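Local coordinates for ESAT-6-like protein MAB_3113 (Mycobacterium abscessus, PDB 4I0X) that is of unknown function but, as an ESAT-6-like member of the WXG100 family, pairs with MAB_3112 to form the EsxEF complex, at the interface of chains B and A. Coordinates in Å, arbitrary orientation; residue numbers count along the deposited sequence, not the author numbering. Chains: chain A, ESAT-6-like protein MAB_3113; chain B, ESAT-6-like protein MAB_3112.

The four contacts sample a long bundle built from two helical hairpins, one per chain. Contact 1 and contact 2 lie towards opposite ends, with their C-alpha centres about 40 Å apart, and each includes the WXG tryptophan of one chain. Contact 1 and contact 4 both join helix 40-72 of chain B to helix 52-87 of chain A, which run antiparallel. Contact 2 and contact 3 mainly join helices 4-32 and 11-47. Contact 3 and contact 4 are about 11 Å apart and share B:Met52, linking the two helix pairs. Recognition in the EsxEF heterodimer is thus spread along its length.

Contact 1: the interface of chains B and A. Residues chain B 37, 41, 44-45; chain A 78-79, 82-83.
B:Tyr45 presents a face of its phenol ring to A:Met79, close to the hairpin turn of chain B that carries the WXG signature of the WXG100 family. The thioether chain lies across that face, with A:Met79 CG over the ring centre, 4.0 Å above its plane. Its bend at chi3 (69°) carries the terminal methyl, A:Met79 CE, back towards the phenol end, 3.5 Å from B:Tyr45 CZ. Methionine suits this place because a flexible, polarisable chain can follow an aromatic surface. The opposite face of the phenol receives B:Trp37, the WXG tryptophan, whose CZ3 sits towards the rim, so the ring is held between its own chain's indole and the partner's methionine. With CG of B:Tyr45 anti to the backbone N (chi1 -163°), B:Tyr45 CD2 also comes 3.3 Å from the carbonyl O of A:Met79, which is tilted out of the ring plane towards the methionine side. Alanines let the two helices approach closely beside this sandwich. The methyl CB of A:Ala82 reaches the B:Ala41 carbonyl O at 3.3 Å and also touches B:Tyr45 CB. In return, B:Ala41 CB packs 3.5 Å from A:Ala82 O, while the benzene edge of B:Trp37 points at that same oxygen in the plane of the indole.

Contact 2: the interface of chains B and A. Residues chain B 4-5, 8; chain A 40-41, 44, 49-50.
The first turns of B helix 4-32 set B:Glu4, B:Val5 and B:Leu8 against the end of A helix 11-47 and the following turn, where A:Trp50 has an extended backbone (psi 109°). B:Glu4 and A:Arg40 form a salt bridge, their side chains crossing at about a right angle. The guanidinium grips side-on: A:Arg40 NE gives a hydrogen bond to the carboxylate OE1 of B:Glu4 at 3.2 Å, and its NH2 gives one to B:Glu4 OE2 at 2.9 Å. Both oxygens are met on their syn sides and lie near the guanidinium plane, but the two planes are turned 43° apart, so the donors reach the acid from out of its plane. The bend of A:Arg40 at chi3 (69°) turns this donor edge towards the acid. Arginine suits the place by offering two matched N-H groups while its aliphatic stem still packs. B:Leu8 uses that second property: B:Leu8 CD2 lies over the rim of one guanidinium face and 3.9 Å from A:Arg40 CB. The other branch, B:Leu8 CD1, meets A:Leu44 CD1 tip to tip and touches A:Trp50 CH2 at 4.0 Å. A:Trp50 is the WXG tryptophan of this chain; its ring edge meets B:Val5 CG2 in plane, and A:Leu44 CD1 covers part of one face. Water 1 connects B:Glu4 OE1, at 2.5 Å, with the backbone carbonyl O of A:Arg40, at 2.6 Å.

Contact 3: the interface of chains B and A. Residues chain B 22-23, 26, 52; chain A 19, 22-23, 26.
B:Leu26 and A:Phe26 make the central packing contact between B helix 4-32 and A helix 11-47 in this WXG100 four-helix bundle. The forked leucine divides its two methyls between separate neighbours. B:Leu26 CD1 lies over the CB end of one phenyl face, 3.6 Å from A:Phe26 CB and almost as near to CG. B:Leu26 CD2 points along the helix instead, towards the backbone of A:Ala23 and to A:Arg22 CB at 3.8 Å. A branched aliphatic side chain fits well here, since one residue covers about a turn of the partner helix. The phenyl group, with CG anti to the backbone N (chi1 -177°), extends across to helix 4-32. There the far end of that same face lies on backbone: A:Phe26 CE1 is 3.9 Å from B:Gly22 CA, where glycine has no side chain to hold the ring off, and CZ comes near B:Ser23 N. A:Arg22 contributes the hydrocarbon base of its side chain, while its extended arm carries the guanidinium away from the leucine. From the other helix of chain B, B:Met52 also touches A:Ala23 directly. Its extended chain lays the sulfur beside this small residue, B:Met52 SD being 4.1 Å from A:Ala23 CB, and the terminal methyl B:Met52 CE stops 3.3 Å from the A:Ala23 carbonyl O.

Contact 4: the interface of chains B and A. Residues chain B 51-52, 54-55; chain A 71-72, 74-75.
B:Asp54 OD2 is approached by both carboxylate oxygens of A:Glu71, at 2.5 Å from OE1 and 3.2 Å from OE2. Two ionised acids would repel at this range, so the pair is either a clash or, if one acid carries a proton, a hydrogen bond; protons are not seen, and the bond remains doubtful. The two carboxylate planes are 57° apart. A:Glu71 arrives as a fully extended chain, CG anti to the backbone N (chi1 174°), which takes its acid across to helix 40-72 of chain B. Its stem packs tightly on the way, A:Glu71 CG lying 3.3 Å from B:Glu51 CG. Glutamate is useful here for its methylenes, which let an acidic residue bury hydrocarbon while its carboxylate end lies beyond them. B:Glu51 is likewise extended, passing A:Gly75, whose lack of a side chain lets it lie close to the partner helix. B:Glu51 OE2 makes a second acid-acid approach, to A:Glu74, doubtful because that residue is poorly ordered. Such a cluster of acids might raise the pKa of some members. Beneath them the apolar layer continues: the B:Met52 methyl CE meets A:Leu72 CD2 at 3.7 Å. The site lies midway along the bundle, where helices 40-72 and 52-87 pack antiparallel.

Contact 1: the interface of chains B and A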
loop_
_atom_site.group_PDB
_atom_site.type_symbol
_atom_site.label_atom_id
_atom_site.label_comp_id
_atom_site.label_asym_id
_atom_site.label_seq_id
_atom_site.Cartn_x
_atom_site.Cartn_y
_atom_site.Cartn_z
ATOM N N TRP B 37 21.556 2.679 -12.676
ATOM C CA TRP B 37 21.912 3.072 -11.313
ATOM C C TRP B 37 22.537 1.907 -10.577
ATOM O O TRP B 37 21.889 0.879 -10.377
ATOM C CB TRP B 37 20.684 3.589 -10.613
ATOM C CG TRP B 37 20.901 4.197 -9.279
ATOM C CD1 TRP B 37 22.069 4.743 -8.762
ATOM C CD2 TRP B 37 19.912 4.323 -8.261
ATOM N NE1 TRP B 37 21.839 5.235 -7.507
ATOM C CE2 TRP B 37 20.523 4.995 -7.166
ATOM C CE3 TRP B 37 18.556 3.975 -8.179
ATOM C CZ2 TRP B 37 19.834 5.302 -6.014
ATOM C CZ3 TRP B 37 17.853 4.282 -7.022
ATOM C CH2 TRP B 37 18.490 4.945 -5.947
ATOM N N ALA B 41 23.625 2.994 -2.892
ATOM C CA ALA B 41 22.304 3.633 -2.789
ATOM C C ALA B 41 21.317 2.889 -3.679
ATOM O O ALA B 41 20.147 2.650 -3.312
ATOM C CB ALA B 41 22.371 5.099 -3.177
ATOM N N ALA B 44 20.299 -0.131 -1.703
ATOM C CA ALA B 44 19.385 0.190 -0.603
ATOM C C ALA B 44 17.987 0.497 -1.156
ATOM O O ALA B 44 16.985 0.120 -0.571
ATOM C CB ALA B 44 19.916 1.372 0.195
ATOM N N TYR B 45 17.924 1.173 -2.291
ATOM C CA TYR B 45 16.658 1.455 -2.951
ATOM C C TYR B 45 15.941 0.165 -3.356
ATOM O O TYR B 45 14.753 -0.011 -3.121
ATOM C CB TYR B 45 16.919 2.308 -4.186
ATOM C CG TYR B 45 15.692 3.020 -4.735
ATOM C CD1 TYR B 45 14.885 2.420 -5.676
ATOM C CD2 TYR B 45 15.401 4.312 -4.363
ATOM C CE1 TYR B 45 13.809 3.082 -6.219
ATOM C CE2 TYR B 45 14.318 4.966 -4.870
ATOM C CZ TYR B 45 13.526 4.351 -5.823
ATOM O OH TYR B 45 12.447 5.039 -6.364
ATOM N N GLN A 78 13.172 4.009 3.135
ATOM C CA GLN A 78 14.445 3.520 2.660
ATOM C C GLN A 78 14.768 3.983 1.231
ATOM O O GLN A 78 15.903 4.334 0.932
ATOM C CB GLN A 78 14.460 2.001 2.752
ATOM C CG GLN A 78 15.731 1.401 2.255
ATOM C CD GLN A 78 15.919 -0.020 2.724
ATOM O OE1 GLN A 78 15.011 -0.629 3.316
ATOM N NE2 GLN A 78 17.106 -0.562 2.467
ATOM N N MET A 79 13.763 3.981 0.363
ATOM C CA MET A 79 13.911 4.429 -1.011
ATOM C C MET A 79 14.256 5.903 -1.066
ATOM O O MET A 79 15.172 6.316 -1.792
ATOM C CB MET A 79 12.623 4.154 -1.776
ATOM C CG MET A 79 12.375 2.694 -2.032
ATOM S SD MET A 79 10.671 2.317 -2.560
ATOM C CE MET A 79 10.671 3.053 -4.162
ATOM N N ALA A 82 17.824 6.490 0.097
ATOM C CA ALA A 82 18.706 6.093 -0.982
ATOM C C ALA A 82 18.747 7.133 -2.129
ATOM O O ALA A 82 19.802 7.460 -2.668
ATOM C CB ALA A 82 18.287 4.747 -1.495
ATOM N N ALA A 83 17.589 7.660 -2.504
ATOM C CA ALA A 83 17.550 8.618 -3.604
ATOM C C ALA A 83 18.230 9.894 -3.166
ATOM O O ALA A 83 18.978 10.520 -3.939
ATOM C CB ALA A 83 16.133 8.886 -4.008
#

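Contact 2: the interface of chains B and A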
loop_
_atom_site.group_PDB
_atom_site.type_symbol
_atom_site.label_atom_id
_atom_site.label_comp_id
_atom_site.label_asym_id
_atom_site.label_seq_id
_atom_site.Cartn_x
_atom_site.Cartn_y
_atom_site.Cartn_z
ATOM N N GLU B 4 -24.513 0.033 3.602
ATOM C CA GLU B 4 -23.128 0.384 3.887
ATOM C C GLU B 4 -22.238 -0.858 3.797
ATOM O O GLU B 4 -21.069 -0.761 3.430
ATOM C CB GLU B 4 -23.005 1.050 5.253
ATOM C CG GLU B 4 -21.602 1.457 5.636
ATOM C CD GLU B 4 -21.065 2.654 4.836
ATOM O OE1 GLU B 4 -20.374 3.515 5.430
ATOM O OE2 GLU B 4 -21.318 2.724 3.615
ATOM N N VAL B 5 -22.792 -2.034 4.073
ATOM C CA VAL B 5 -21.989 -3.259 3.992
ATOM C C VAL B 5 -21.587 -3.555 2.557
ATOM O O VAL B 5 -20.407 -3.768 2.275
ATOM C CB VAL B 5 -22.746 -4.463 4.563
ATOM C CG1 VAL B 5 -21.965 -5.734 4.318
ATOM C CG2 VAL B 5 -22.985 -4.258 6.054
ATOM N N LEU B 8 -18.999 -0.957 1.405
ATOM C CA LEU B 8 -17.632 -1.194 1.845
ATOM C C LEU B 8 -17.007 -2.361 1.114
ATOM O O LEU B 8 -15.810 -2.367 0.887
ATOM C CB LEU B 8 -17.583 -1.441 3.355
ATOM C CG LEU B 8 -17.907 -0.179 4.154
ATOM C CD1 LEU B 8 -17.938 -0.460 5.646
ATOM C CD2 LEU B 8 -16.905 0.899 3.842
ATOM N N ARG A 40 -15.226 4.303 8.073
ATOM C CA ARG A 40 -16.610 3.879 7.839
ATOM C C ARG A 40 -16.892 2.534 8.484
ATOM O O ARG A 40 -17.971 2.320 9.048
ATOM C CB ARG A 40 -16.934 3.852 6.344
ATOM C CG ARG A 40 -16.836 5.207 5.731
ATOM C CD ARG A 40 -16.729 5.105 4.249
ATOM N NE ARG A 40 -17.983 4.631 3.681
ATOM C CZ ARG A 40 -18.178 4.429 2.384
ATOM N NH1 ARG A 40 -17.193 4.668 1.525
ATOM N NH2 ARG A 40 -19.351 3.977 1.954
ATOM N N ALA A 41 -15.919 1.642 8.451
ATOM C CA ALA A 41 -16.099 0.322 9.054
ATOM C C ALA A 41 -16.112 0.383 10.576
ATOM O O ALA A 41 -16.886 -0.326 11.228
ATOM C CB ALA A 41 -15.014 -0.649 8.560
ATOM N N LEU A 44 -19.265 0.958 12.184
ATOM C CA LEU A 44 -20.165 -0.198 12.263
ATOM C C LEU A 44 -19.848 -1.083 13.469
ATOM O O LEU A 44 -20.739 -1.642 14.082
ATOM C CB LEU A 44 -20.120 -1.017 10.968
ATOM C CG LEU A 44 -20.522 -0.209 9.725
ATOM C CD1 LEU A 44 -20.689 -1.103 8.508
ATOM C CD2 LEU A 44 -21.799 0.582 9.998
ATOM N N GLN A 49 -23.426 -2.991 15.020
ATOM C CA GLN A 49 -23.980 -3.660 13.866
ATOM C C GLN A 49 -23.036 -4.765 13.452
ATOM O O GLN A 49 -23.480 -5.766 12.897
ATOM C CB GLN A 49 -24.205 -2.702 12.699
ATOM C CG GLN A 49 -24.752 -3.415 11.437
ATOM C CD GLN A 49 -25.011 -2.456 10.289
ATOM O OE1 GLN A 49 -25.442 -1.322 10.508
ATOM N NE2 GLN A 49 -24.740 -2.899 9.060
ATOM N N TRP A 50 -21.736 -4.573 13.695
ATOM C CA TRP A 50 -20.756 -5.624 13.447
ATOM C C TRP A 50 -20.227 -6.093 14.786
ATOM O O TRP A 50 -19.449 -5.393 15.439
ATOM C CB TRP A 50 -19.561 -5.152 12.623
ATOM C CG TRP A 50 -19.825 -4.866 11.188
ATOM C CD1 TRP A 50 -21.031 -4.898 10.544
ATOM C CD2 TRP A 50 -18.856 -4.510 10.215
ATOM N NE1 TRP A 50 -20.861 -4.574 9.221
ATOM C CE2 TRP A 50 -19.532 -4.327 8.996
ATOM C CE3 TRP A 50 -17.480 -4.319 10.251
ATOM C CZ2 TRP A 50 -18.871 -3.955 7.832
ATOM C CZ3 TRP A 50 -16.833 -3.951 9.097
ATOM C CH2 TRP A 50 -17.522 -3.770 7.906
HETATM O O HOH W 1 -20.013 3.534 7.934
#

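Contact 3: the interface of chains B and A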
loop_
_atom_site.group_PDB
_atom_site.type_symbol
_atom_site.label_atom_id
_atom_site.label_comp_id
_atom_site.label_asym_id
_atom_site.label_seq_id
_atom_site.Cartn_x
_atom_site.Cartn_y
_atom_site.Cartn_z
ATOM N N GLY B 22 -1.217 -0.433 -9.426
ATOM C CA GLY B 22 -0.228 0.552 -9.044
ATOM C C GLY B 22 1.077 -0.078 -8.651
ATOM O O GLY B 22 2.150 0.395 -9.025
ATOM N N SER B 23 0.980 -1.118 -7.839
ATOM C CA SER B 23 2.132 -1.874 -7.421
ATOM C C SER B 23 2.910 -2.503 -8.595
ATOM O O SER B 23 4.134 -2.475 -8.617
ATOM C CB SER B 23 1.688 -2.974 -6.463
ATOM O OG SER B 23 2.824 -3.646 -5.956
ATOM N N LEU B 26 4.657 0.278 -10.529
ATOM C CA LEU B 26 5.813 0.823 -9.835
ATOM C C LEU B 26 6.971 -0.157 -9.879
ATOM O O LEU B 26 8.102 0.237 -9.922
ATOM C CB LEU B 26 5.483 1.117 -8.378
ATOM C CG LEU B 26 4.845 2.456 -8.122
ATOM C CD1 LEU B 26 4.239 2.425 -6.738
ATOM C CD2 LEU B 26 5.887 3.593 -8.294
ATOM N N MET B 52 8.569 -2.245 0.344
ATOM C CA MET B 52 7.341 -1.578 -0.058
ATOM C C MET B 52 6.324 -2.494 -0.838
ATOM O O MET B 52 5.118 -2.502 -0.575
ATOM C CB MET B 52 7.720 -0.343 -0.876
ATOM C CG MET B 52 6.607 0.528 -1.199
ATOM S SD MET B 52 7.102 2.187 -1.769
ATOM C CE MET B 52 5.447 2.825 -1.702
ATOM N N VAL A 19 10.474 8.333 -10.143
ATOM C CA VAL A 19 9.959 7.044 -9.727
ATOM C C VAL A 19 9.654 7.096 -8.232
ATOM O O VAL A 19 8.641 6.577 -7.766
ATOM C CB VAL A 19 10.970 5.905 -10.038
ATOM C CG1 VAL A 19 10.487 4.589 -9.434
ATOM C CG2 VAL A 19 11.205 5.814 -11.521
ATOM N N ARG A 22 6.510 8.829 -7.643
ATOM C CA ARG A 22 5.343 7.983 -7.933
ATOM C C ARG A 22 5.063 6.999 -6.776
ATOM O O ARG A 22 3.895 6.739 -6.411
ATOM C CB ARG A 22 5.532 7.224 -9.238
ATOM C CG ARG A 22 5.541 8.105 -10.444
ATOM C CD ARG A 22 5.742 7.294 -11.728
ATOM N NE ARG A 22 5.654 8.198 -12.844
ATOM C CZ ARG A 22 5.258 7.907 -14.077
ATOM N NH1 ARG A 22 4.905 6.689 -14.432
ATOM N NH2 ARG A 22 5.246 8.871 -14.967
ATOM N N ALA A 23 6.134 6.509 -6.163
ATOM C CA ALA A 23 6.024 5.620 -5.002
ATOM C C ALA A 23 5.449 6.364 -3.786
ATOM O O ALA A 23 4.738 5.788 -2.989
ATOM C CB ALA A 23 7.396 5.031 -4.645
ATOM N N PHE A 26 1.806 6.830 -4.474
ATOM C CA PHE A 26 1.124 5.566 -4.233
ATOM C C PHE A 26 0.891 5.359 -2.731
ATOM O O PHE A 26 -0.209 5.032 -2.325
ATOM C CB PHE A 26 1.940 4.420 -4.800
ATOM C CG PHE A 26 1.290 3.094 -4.662
ATOM C CD1 PHE A 26 0.188 2.767 -5.425
ATOM C CD2 PHE A 26 1.789 2.165 -3.791
ATOM C CE1 PHE A 26 -0.410 1.516 -5.302
ATOM C CE2 PHE A 26 1.197 0.900 -3.673
ATOM C CZ PHE A 26 0.101 0.589 -4.440
#

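Contact 4: the interface of chains B and A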
loop_
_atom_site.group_PDB
_atom_site.type_symbol
_atom_site.label_atom_id
_atom_site.label_comp_id
_atom_site.label_asym_id
_atom_site.label_seq_id
_atom_site.Cartn_x
_atom_site.Cartn_y
_atom_site.Cartn_z
ATOM N N GLU B 51 10.655 -4.197 0.195
ATOM C CA GLU B 51 9.837 -4.082 1.400
ATOM C C GLU B 51 8.528 -3.330 1.108
ATOM O O GLU B 51 7.486 -3.728 1.553
ATOM C CB GLU B 51 10.610 -3.438 2.556
ATOM C CG GLU B 51 9.711 -3.145 3.731
ATOM C CD GLU B 51 10.443 -2.719 4.992
ATOM O OE1 GLU B 51 11.680 -2.518 4.968
ATOM O OE2 GLU B 51 9.754 -2.564 6.010
ATOM N N MET B 52 8.569 -2.245 0.344
ATOM C CA MET B 52 7.341 -1.578 -0.058
ATOM C C MET B 52 6.324 -2.494 -0.838
ATOM O O MET B 52 5.118 -2.502 -0.575
ATOM C CB MET B 52 7.720 -0.343 -0.876
ATOM C CG MET B 52 6.607 0.528 -1.199
ATOM S SD MET B 52 7.102 2.187 -1.769
ATOM C CE MET B 52 5.447 2.825 -1.702
ATOM N N ASP B 54 6.236 -5.718 -0.799
ATOM C CA ASP B 54 5.766 -6.736 0.121
ATOM C C ASP B 54 4.599 -6.174 0.932
ATOM O O ASP B 54 3.599 -6.848 1.112
ATOM C CB ASP B 54 6.918 -7.251 1.006
ATOM C CG ASP B 54 6.513 -8.435 1.902
ATOM O OD1 ASP B 54 6.216 -9.539 1.359
ATOM O OD2 ASP B 54 6.554 -8.277 3.157
ATOM N N GLY B 55 4.704 -4.926 1.380
ATOM C CA GLY B 55 3.640 -4.339 2.160
ATOM C C GLY B 55 2.376 -4.181 1.328
ATOM O O GLY B 55 1.264 -4.481 1.757
ATOM N N GLU A 71 4.838 -1.340 6.802
ATOM C CA GLU A 71 5.931 -1.917 6.049
ATOM C C GLU A 71 6.054 -1.170 4.746
ATOM O O GLU A 71 7.139 -0.900 4.251
ATOM C CB GLU A 71 5.721 -3.434 5.839
ATOM C CG GLU A 71 6.752 -4.037 4.936
ATOM C CD GLU A 71 6.548 -5.508 4.706
ATOM O OE1 GLU A 71 7.443 -6.114 4.059
ATOM O OE2 GLU A 71 5.509 -6.047 5.175
ATOM N N LEU A 72 4.922 -0.713 4.240
ATOM C CA LEU A 72 4.937 0.037 3.027
ATOM C C LEU A 72 5.620 1.417 3.206
ATOM O O LEU A 72 6.410 1.856 2.347
ATOM C CB LEU A 72 3.504 0.147 2.529
ATOM C CG LEU A 72 3.332 0.669 1.136
ATOM C CD1 LEU A 72 2.068 0.148 0.599
ATOM C CD2 LEU A 72 3.322 2.183 1.225
ATOM N N GLU A 74 7.853 2.162 5.660
ATOM C CA GLU A 74 9.243 1.963 6.015
ATOM C C GLU A 74 10.072 1.691 4.745
ATOM O O GLU A 74 11.208 2.150 4.617
ATOM C CB GLU A 74 9.414 0.829 7.035
ATOM C CG GLU A 74 10.843 0.767 7.617
ATOM C CD GLU A 74 11.169 -0.540 8.338
ATOM O OE1 GLU A 74 10.250 -1.362 8.553
ATOM O OE2 GLU A 74 12.355 -0.743 8.683
ATOM N N GLY A 75 9.498 0.941 3.812
ATOM C CA GLY A 75 10.142 0.686 2.543
ATOM C C GLY A 75 10.327 1.967 1.759
ATOM O O GLY A 75 11.413 2.266 1.263
#